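Local coordinates for protein TqaA (PDB 5EJD) that probably closes and releases a peptide as the terminal, condensation-like domain of a fungal nonribosomal peptide synthetase, and binds a phosphopantetheine arm, at residues His86-Thr91 with His169-Gly174; His50-Arg55 with Cys317-Val322. All coordinates share one frame; numbering follows the deposited sequence.

Contact 1 of 2, residues His86-Thr91 with His169-Gly174; sequences HSILRT and HSQWDG. With PNS (4'-phosphopantetheine), chain R.
The side-chain nitrogen of Gln171 is shared between protein and solvent: NE2 donates to Ile88 O at 2.9 Å (N-H...O 155°) and to a water at 3.1 Å. That water in turn donates to Leu89 O and Thr91 O, so the amide reaches one carbonyl of 86-91 directly and two more through the water. Ile88 O lies slightly out of the amide plane. The chain of Gln171 is stretched beyond CG (chi2 170°), which carries the amide across the gap, while OE1 is bound by Ser168 N and the amide is thereby held at both ends. Nearer the backbone of Gln171, Ile88 CG1 packs against its CB at 3.8 Å. The turn is braced from within: Thr91 OG1 donates to Ser87 O at 2.8 Å, and Arg90 N reaches the same oxygen from the opposite face of its carbonyl plane. On the far side of 169-174, the Trp172 and His169 rings lie face against face. His169 NE2 comes edge-on to PNS S44 at 3.7 Å, and Gly174 N borders the same thiol arm. Sequence and placement mark Ser168-Gly174 as the SHxxxDG form of the condensation-domain signature motif, at the thiol end of the phosphopantetheine pocket.

Contact 2 of 2, residues His50-Arg55 with Cys317-Val322; sequences HVFIKR and CTLNFV. With PNS (4'-phosphopantetheine), chain R.
This is a buried apolar contact, aromatic at its heart, in which helix 47-54 meets the start of strand 320-327 and the loop leading into it; no hydrogen bond joins the two segments. Phe52 is the central residue, touching three side chains of 317-322. Its first torsion (chi1 -75°) sets CG anti to the carbonyl carbon and swings the ring off the helix toward them. Phe321 presents an edge to the face of Phe52 in an offset edge-to-face pair, the centroids 5.8 Å apart and the planes at 74°; the closest atoms are the two CZ carbons, at 3.8 Å. Around the rim of Phe52, Leu319 CD1 comes in nearly in the ring plane, 3.8 Å from Phe52 CZ. Cys317 SG sits at the edge too, 3.6 Å from Phe52 CE2, a sulfur-aromatic contact made beside the ring rather than above it. From the preceding residue, Val51 CG1 reaches Phe321 CE2 at 4.1 Å. Leu319 is split between two jobs, since its other methyl, CD2, faces the phosphopantetheine arm, its closest approach being a contact of 3.1 Å with PNS O40. Within 50-55, Arg55 NH1 folds back to Val51 O at 2.9 Å, and its NH2 forms a salt bridge with Glu422. Trp424 adds another edge-to-face partner to Phe321, and the ring of His169 stacks with Phe52. The arrangement fits the two-lobed, chloramphenicol-acetyltransferase-like condensation fold, with the hydrophobic seam between its lobes bordering the tunnel that takes the phosphopantetheine arm.

Both contacts are buried, and both border the phosphopantetheine arm, yet they differ in chemistry. Contact 1 joins two loops through a polar amide, backbone carbonyls and a water, with the pocket residues on the flank away from the bridge; contact 2 joins a helix to a strand and its lead-in loop by rings, methyls and a sulfur. They meet directly: Asp173 OD2 of contact 1 lies 3.0 Å from Thr318 N of contact 2, a probable hydrogen bond, and Arg304 forms a salt bridge with that carboxylate. Residues 169-174 thus sit between the 86-91 turn and the 317-322 segment, touching both.

Contact 1 of 2, residues His86-Thr91 with His169-Gly174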
loop_
_atom_site.group_PDB
_atom_site.type_symbol
_atom_site.label_atom_id
_atom_site.label_comp_id
_atom_site.label_asym_id
_atom_site.label_seq_id
_atom_site.Cartn_x
_atom_site.Cartn_y
_atom_site.Cartn_z
ATOM N N HIS A 86 1.925 -6.727 16.888
ATOM C CA HIS A 86 1.094 -6.229 15.777
ATOM C C HIS A 86 -0.174 -7.041 15.613
ATOM O O HIS A 86 -0.131 -8.192 15.153
ATOM C CB HIS A 86 1.849 -6.293 14.460
ATOM C CG HIS A 86 3.062 -5.431 14.417
ATOM N ND1 HIS A 86 2.986 -4.061 14.327
ATOM C CD2 HIS A 86 4.376 -5.740 14.377
ATOM C CE1 HIS A 86 4.203 -3.557 14.260
ATOM N NE2 HIS A 86 5.065 -4.557 14.284
ATOM N N SER A 87 -1.312 -6.453 15.948
ATOM C CA SER A 87 -2.510 -7.265 16.062
ATOM C C SER A 87 -3.030 -7.749 14.703
ATOM O O SER A 87 -3.703 -8.760 14.634
ATOM C CB SER A 87 -3.596 -6.504 16.809
ATOM O OG SER A 87 -3.982 -5.390 16.060
ATOM N N ILE A 88 -2.729 -7.038 13.626
ATOM C CA ILE A 88 -3.116 -7.538 12.322
ATOM C C ILE A 88 -2.501 -8.918 12.049
ATOM O O ILE A 88 -3.066 -9.714 11.291
ATOM C CB ILE A 88 -2.715 -6.551 11.210
ATOM C CG1 ILE A 88 -3.366 -6.908 9.892
ATOM C CG2 ILE A 88 -1.196 -6.532 11.005
ATOM C CD1 ILE A 88 -4.858 -6.889 9.910
ATOM N N LEU A 89 -1.331 -9.186 12.634
ATOM C CA LEU A 89 -0.686 -10.450 12.444
ATOM C C LEU A 89 -1.367 -11.586 13.193
ATOM O O LEU A 89 -1.113 -12.735 12.890
ATOM C CB LEU A 89 0.774 -10.410 12.832
ATOM C CG LEU A 89 1.633 -9.428 12.070
ATOM C CD1 LEU A 89 3.051 -9.501 12.589
ATOM C CD2 LEU A 89 1.619 -9.672 10.574
ATOM N N ARG A 90 -2.248 -11.279 14.125
ATOM C CA ARG A 90 -3.003 -12.306 14.825
ATOM C C ARG A 90 -4.496 -12.131 14.584
ATOM O O ARG A 90 -5.319 -12.365 15.442
ATOM C CB ARG A 90 -2.699 -12.315 16.307
ATOM C CG ARG A 90 -2.419 -10.977 16.957
ATOM C CD ARG A 90 -1.836 -11.181 18.337
ATOM N NE ARG A 90 -1.364 -9.899 18.817
ATOM C CZ ARG A 90 -2.144 -8.965 19.347
ATOM N NH1 ARG A 90 -3.447 -9.167 19.537
ATOM N NH2 ARG A 90 -1.619 -7.839 19.731
ATOM N N THR A 91 -4.816 -11.787 13.347
ATOM C CA THR A 91 -6.148 -11.603 12.893
ATOM C C THR A 91 -6.513 -12.758 11.979
ATOM O O THR A 91 -5.733 -13.197 11.128
ATOM C CB THR A 91 -6.243 -10.252 12.189
ATOM O OG1 THR A 91 -5.994 -9.222 13.152
ATOM C CG2 THR A 91 -7.575 -10.041 11.543
ATOM N N HIS A 169 -2.307 -10.251 1.739
ATOM C CA HIS A 169 -2.108 -8.829 1.438
ATOM C C HIS A 169 -3.138 -7.974 2.116
ATOM O O HIS A 169 -2.990 -6.749 2.205
ATOM C CB HIS A 169 -2.135 -8.587 -0.054
ATOM C CG HIS A 169 -1.421 -7.348 -0.484
ATOM N ND1 HIS A 169 -1.360 -6.211 0.273
ATOM C CD2 HIS A 169 -0.752 -7.069 -1.620
ATOM C CE1 HIS A 169 -0.681 -5.288 -0.372
ATOM N NE2 HIS A 169 -0.310 -5.782 -1.525
ATOM N N SER A 170 -4.157 -8.602 2.670
ATOM C CA SER A 170 -5.090 -7.884 3.550
ATOM C C SER A 170 -4.446 -7.458 4.868
ATOM O O SER A 170 -5.095 -6.809 5.676
ATOM C CB SER A 170 -6.280 -8.794 3.863
ATOM O OG SER A 170 -5.852 -9.962 4.551
ATOM N N GLN A 171 -3.191 -7.847 5.102
ATOM C CA GLN A 171 -2.536 -7.594 6.355
ATOM C C GLN A 171 -1.325 -6.682 6.245
ATOM O O GLN A 171 -0.650 -6.448 7.243
ATOM C CB GLN A 171 -2.104 -8.923 6.986
ATOM C CG GLN A 171 -3.246 -9.811 7.293
ATOM C CD GLN A 171 -2.790 -11.204 7.698
ATOM O OE1 GLN A 171 -2.428 -12.011 6.848
ATOM N NE2 GLN A 171 -2.923 -11.528 8.992
ATOM N N TRP A 172 -1.004 -6.191 5.058
ATOM C CA TRP A 172 0.138 -5.303 4.925
ATOM C C TRP A 172 -0.024 -4.397 3.726
ATOM O O TRP A 172 -0.826 -4.657 2.859
ATOM C CB TRP A 172 1.449 -6.128 4.777
ATOM C CG TRP A 172 1.525 -6.941 3.535
ATOM C CD1 TRP A 172 1.078 -8.192 3.376
ATOM C CD2 TRP A 172 2.080 -6.549 2.274
ATOM N NE1 TRP A 172 1.323 -8.640 2.070
ATOM C CE2 TRP A 172 1.928 -7.632 1.379
ATOM C CE3 TRP A 172 2.693 -5.383 1.810
ATOM C CZ2 TRP A 172 2.354 -7.578 0.055
ATOM C CZ3 TRP A 172 3.119 -5.324 0.466
ATOM C CH2 TRP A 172 2.929 -6.405 -0.387
ATOM N N ASP A 173 0.790 -3.360 3.679
ATOM C CA ASP A 173 0.957 -2.587 2.479
ATOM C C ASP A 173 2.385 -2.075 2.327
ATOM O O ASP A 173 3.229 -2.305 3.187
ATOM C CB ASP A 173 -0.040 -1.450 2.467
ATOM C CG ASP A 173 0.082 -0.537 3.651
ATOM O OD1 ASP A 173 1.181 -0.402 4.279
ATOM O OD2 ASP A 173 -0.978 0.093 3.938
ATOM N N GLY A 174 2.647 -1.355 1.247
ATOM C CA GLY A 174 4.010 -1.003 0.905
ATOM C C GLY A 174 4.680 -0.047 1.871
ATOM O O GLY A 174 5.879 -0.112 2.095
HETATM O O23 PNS R . 4.490 11.156 -5.437
HETATM P P24 PNS R . 2.982 11.210 -5.452
HETATM O O26 PNS R . 2.372 12.112 -6.451
HETATM O O27 PNS R . 2.303 9.746 -5.223
HETATM C C28 PNS R . 0.955 9.355 -5.411
HETATM C C29 PNS R . 0.623 7.842 -5.016
HETATM C C30 PNS R . 1.289 7.331 -6.251
HETATM C C31 PNS R . -0.876 8.191 -5.030
HETATM C C32 PNS R . 1.356 7.672 -3.649
HETATM O O33 PNS R . 0.935 8.763 -2.739
HETATM C C34 PNS R . 0.766 6.415 -3.040
HETATM O O35 PNS R . -0.271 6.469 -2.367
HETATM N N36 PNS R . 0.994 5.146 -3.131
HETATM C C37 PNS R . 1.936 4.348 -3.774
HETATM C C38 PNS R . 2.431 3.258 -2.839
HETATM C C39 PNS R . 1.633 1.986 -2.734
HETATM O O40 PNS R . 0.616 2.000 -2.094
HETATM N N41 PNS R . 2.174 0.897 -3.279
HETATM C C42 PNS R . 1.561 -0.406 -3.276
HETATM C C43 PNS R . 1.439 -0.980 -1.902
HETATM S S44 PNS R . 1.810 -2.747 -1.921
HETATM O O HOH W 1 -2.889 -14.046 10.818
#

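Contact 2 of 2, residues His50-Arg55 with Cys317-Val322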
loop_
_atom_site.group_PDB
_atom_site.type_symbol
_atom_site.label_atom_id
_atom_site.label_comp_id
_atom_site.label_asym_id
_atom_site.label_seq_id
_atom_site.Cartn_x
_atom_site.Cartn_y
_atom_site.Cartn_z
ATOM N N HIS A 50 -10.696 -6.976 1.200
ATOM C CA HIS A 50 -11.488 -7.980 0.475
ATOM C C HIS A 50 -11.035 -8.125 -0.990
ATOM O O HIS A 50 -11.049 -9.220 -1.543
ATOM C CB HIS A 50 -12.969 -7.611 0.563
ATOM C CG HIS A 50 -13.906 -8.752 0.324
ATOM N ND1 HIS A 50 -15.192 -8.572 -0.145
ATOM C CD2 HIS A 50 -13.760 -10.082 0.503
ATOM C CE1 HIS A 50 -15.790 -9.741 -0.258
ATOM N NE2 HIS A 50 -14.945 -10.673 0.133
ATOM N N VAL A 51 -10.647 -7.026 -1.627
ATOM C CA VAL A 51 -10.141 -7.098 -3.000
ATOM C C VAL A 51 -8.998 -8.078 -3.041
ATOM O O VAL A 51 -8.918 -8.931 -3.932
ATOM C CB VAL A 51 -9.607 -5.737 -3.467
ATOM C CG1 VAL A 51 -8.740 -5.875 -4.671
ATOM C CG2 VAL A 51 -10.753 -4.794 -3.740
ATOM N N PHE A 52 -8.100 -7.972 -2.061
ATOM C CA PHE A 52 -6.935 -8.826 -2.047
ATOM C C PHE A 52 -7.267 -10.281 -1.717
ATOM O O PHE A 52 -6.701 -11.205 -2.299
ATOM C CB PHE A 52 -5.917 -8.299 -1.064
ATOM C CG PHE A 52 -5.198 -7.112 -1.528
ATOM C CD1 PHE A 52 -4.560 -7.104 -2.749
ATOM C CD2 PHE A 52 -5.090 -5.982 -0.717
ATOM C CE1 PHE A 52 -3.842 -5.999 -3.180
ATOM C CE2 PHE A 52 -4.387 -4.857 -1.151
ATOM C CZ PHE A 52 -3.747 -4.880 -2.379
ATOM N N ILE A 53 -8.174 -10.469 -0.775
ATOM C CA ILE A 53 -8.563 -11.792 -0.365
ATOM C C ILE A 53 -9.244 -12.515 -1.514
ATOM O O ILE A 53 -8.968 -13.688 -1.730
ATOM C CB ILE A 53 -9.469 -11.749 0.868
ATOM C CG1 ILE A 53 -8.646 -11.361 2.091
ATOM C CG2 ILE A 53 -10.144 -13.103 1.104
ATOM C CD1 ILE A 53 -9.470 -11.067 3.331
ATOM N N LYS A 54 -10.084 -11.831 -2.288
ATOM C CA LYS A 54 -10.773 -12.483 -3.424
ATOM C C LYS A 54 -9.826 -12.835 -4.562
ATOM O O LYS A 54 -10.153 -13.639 -5.399
ATOM C CB LYS A 54 -11.903 -11.644 -4.022
ATOM C CG LYS A 54 -13.185 -11.505 -3.210
ATOM C CD LYS A 54 -14.104 -10.418 -3.810
ATOM C CE LYS A 54 -14.704 -10.966 -5.101
ATOM N NZ LYS A 54 -15.413 -9.918 -5.888
ATOM N N ARG A 55 -8.656 -12.222 -4.609
ATOM C CA ARG A 55 -7.703 -12.477 -5.684
ATOM C C ARG A 55 -6.583 -13.376 -5.235
ATOM O O ARG A 55 -5.594 -13.482 -5.916
ATOM C CB ARG A 55 -7.157 -11.148 -6.185
ATOM C CG ARG A 55 -8.175 -10.361 -6.984
ATOM C CD ARG A 55 -7.879 -8.888 -7.032
ATOM N NE ARG A 55 -8.872 -8.235 -7.864
ATOM C CZ ARG A 55 -10.115 -7.960 -7.499
ATOM N NH1 ARG A 55 -10.565 -8.275 -6.278
ATOM N NH2 ARG A 55 -10.916 -7.370 -8.359
ATOM N N CYS A 317 -3.186 -2.983 5.963
ATOM C CA CYS A 317 -3.486 -2.619 4.600
ATOM C C CYS A 317 -4.436 -1.425 4.590
ATOM O O CYS A 317 -5.642 -1.595 4.593
ATOM C CB CYS A 317 -4.117 -3.800 3.883
ATOM S SG CYS A 317 -4.514 -3.453 2.156
ATOM N N THR A 318 -3.866 -0.222 4.604
ATOM C CA THR A 318 -4.649 0.994 4.564
ATOM C C THR A 318 -4.834 1.475 3.111
ATOM O O THR A 318 -5.509 2.429 2.891
ATOM C CB THR A 318 -3.992 2.116 5.357
ATOM O OG1 THR A 318 -2.755 2.453 4.747
ATOM C CG2 THR A 318 -3.736 1.709 6.783
ATOM N N LEU A 319 -4.248 0.788 2.133
ATOM C CA LEU A 319 -4.435 1.107 0.724
ATOM C C LEU A 319 -5.879 1.295 0.360
ATOM O O LEU A 319 -6.753 0.635 0.904
ATOM C CB LEU A 319 -4.018 -0.064 -0.172
ATOM C CG LEU A 319 -2.581 -0.402 -0.223
ATOM C CD1 LEU A 319 -2.404 -1.499 -1.239
ATOM C CD2 LEU A 319 -1.772 0.822 -0.597
ATOM N N ASN A 320 -6.105 2.128 -0.644
ATOM C CA ASN A 320 -7.415 2.266 -1.197
ATOM C C ASN A 320 -7.326 2.409 -2.708
ATOM O O ASN A 320 -6.311 2.890 -3.224
ATOM C CB ASN A 320 -8.138 3.465 -0.561
ATOM C CG ASN A 320 -9.654 3.325 -0.631
ATOM O OD1 ASN A 320 -10.174 2.325 -1.124
ATOM N ND2 ASN A 320 -10.357 4.315 -0.130
ATOM N N PHE A 321 -8.359 1.934 -3.400
ATOM C CA PHE A 321 -8.451 2.047 -4.861
ATOM C C PHE A 321 -9.616 2.960 -5.167
ATOM O O PHE A 321 -10.795 2.618 -4.865
ATOM C CB PHE A 321 -8.654 0.694 -5.472
ATOM C CG PHE A 321 -7.735 -0.333 -4.942
ATOM C CD1 PHE A 321 -6.401 -0.324 -5.306
ATOM C CD2 PHE A 321 -8.185 -1.287 -4.067
ATOM C CE1 PHE A 321 -5.513 -1.251 -4.789
ATOM C CE2 PHE A 321 -7.317 -2.242 -3.570
ATOM C CZ PHE A 321 -5.973 -2.215 -3.924
ATOM N N VAL A 322 -9.311 4.146 -5.690
ATOM C CA VAL A 322 -10.332 5.180 -5.849
ATOM C C VAL A 322 -10.356 5.769 -7.253
ATOM O O VAL A 322 -9.416 5.588 -8.014
ATOM C CB VAL A 322 -10.150 6.315 -4.838
ATOM C CG1 VAL A 322 -10.271 5.795 -3.417
ATOM C CG2 VAL A 322 -8.810 7.025 -5.028
HETATM O O23 PNS R . 4.490 11.156 -5.437
HETATM P P24 PNS R . 2.982 11.210 -5.452
HETATM O O26 PNS R . 2.372 12.112 -6.451
HETATM O O27 PNS R . 2.303 9.746 -5.223
HETATM C C28 PNS R . 0.955 9.355 -5.411
HETATM C C29 PNS R . 0.623 7.842 -5.016
HETATM C C30 PNS R . 1.289 7.331 -6.251
HETATM C C31 PNS R . -0.876 8.191 -5.030
HETATM C C32 PNS R . 1.356 7.672 -3.649
HETATM O O33 PNS R . 0.935 8.763 -2.739
HETATM C C34 PNS R . 0.766 6.415 -3.040
HETATM O O35 PNS R . -0.271 6.469 -2.367
HETATM N N36 PNS R . 0.994 5.146 -3.131
HETATM C C37 PNS R . 1.936 4.348 -3.774
HETATM C C38 PNS R . 2.431 3.258 -2.839
HETATM C C39 PNS R . 1.633 1.986 -2.734
HETATM O O40 PNS R . 0.616 2.000 -2.094
HETATM N N41 PNS R . 2.174 0.897 -3.279
HETATM C C42 PNS R . 1.561 -0.406 -3.276
HETATM C C43 PNS R . 1.439 -0.980 -1.902
HETATM S S44 PNS R . 1.810 -2.747 -1.921
#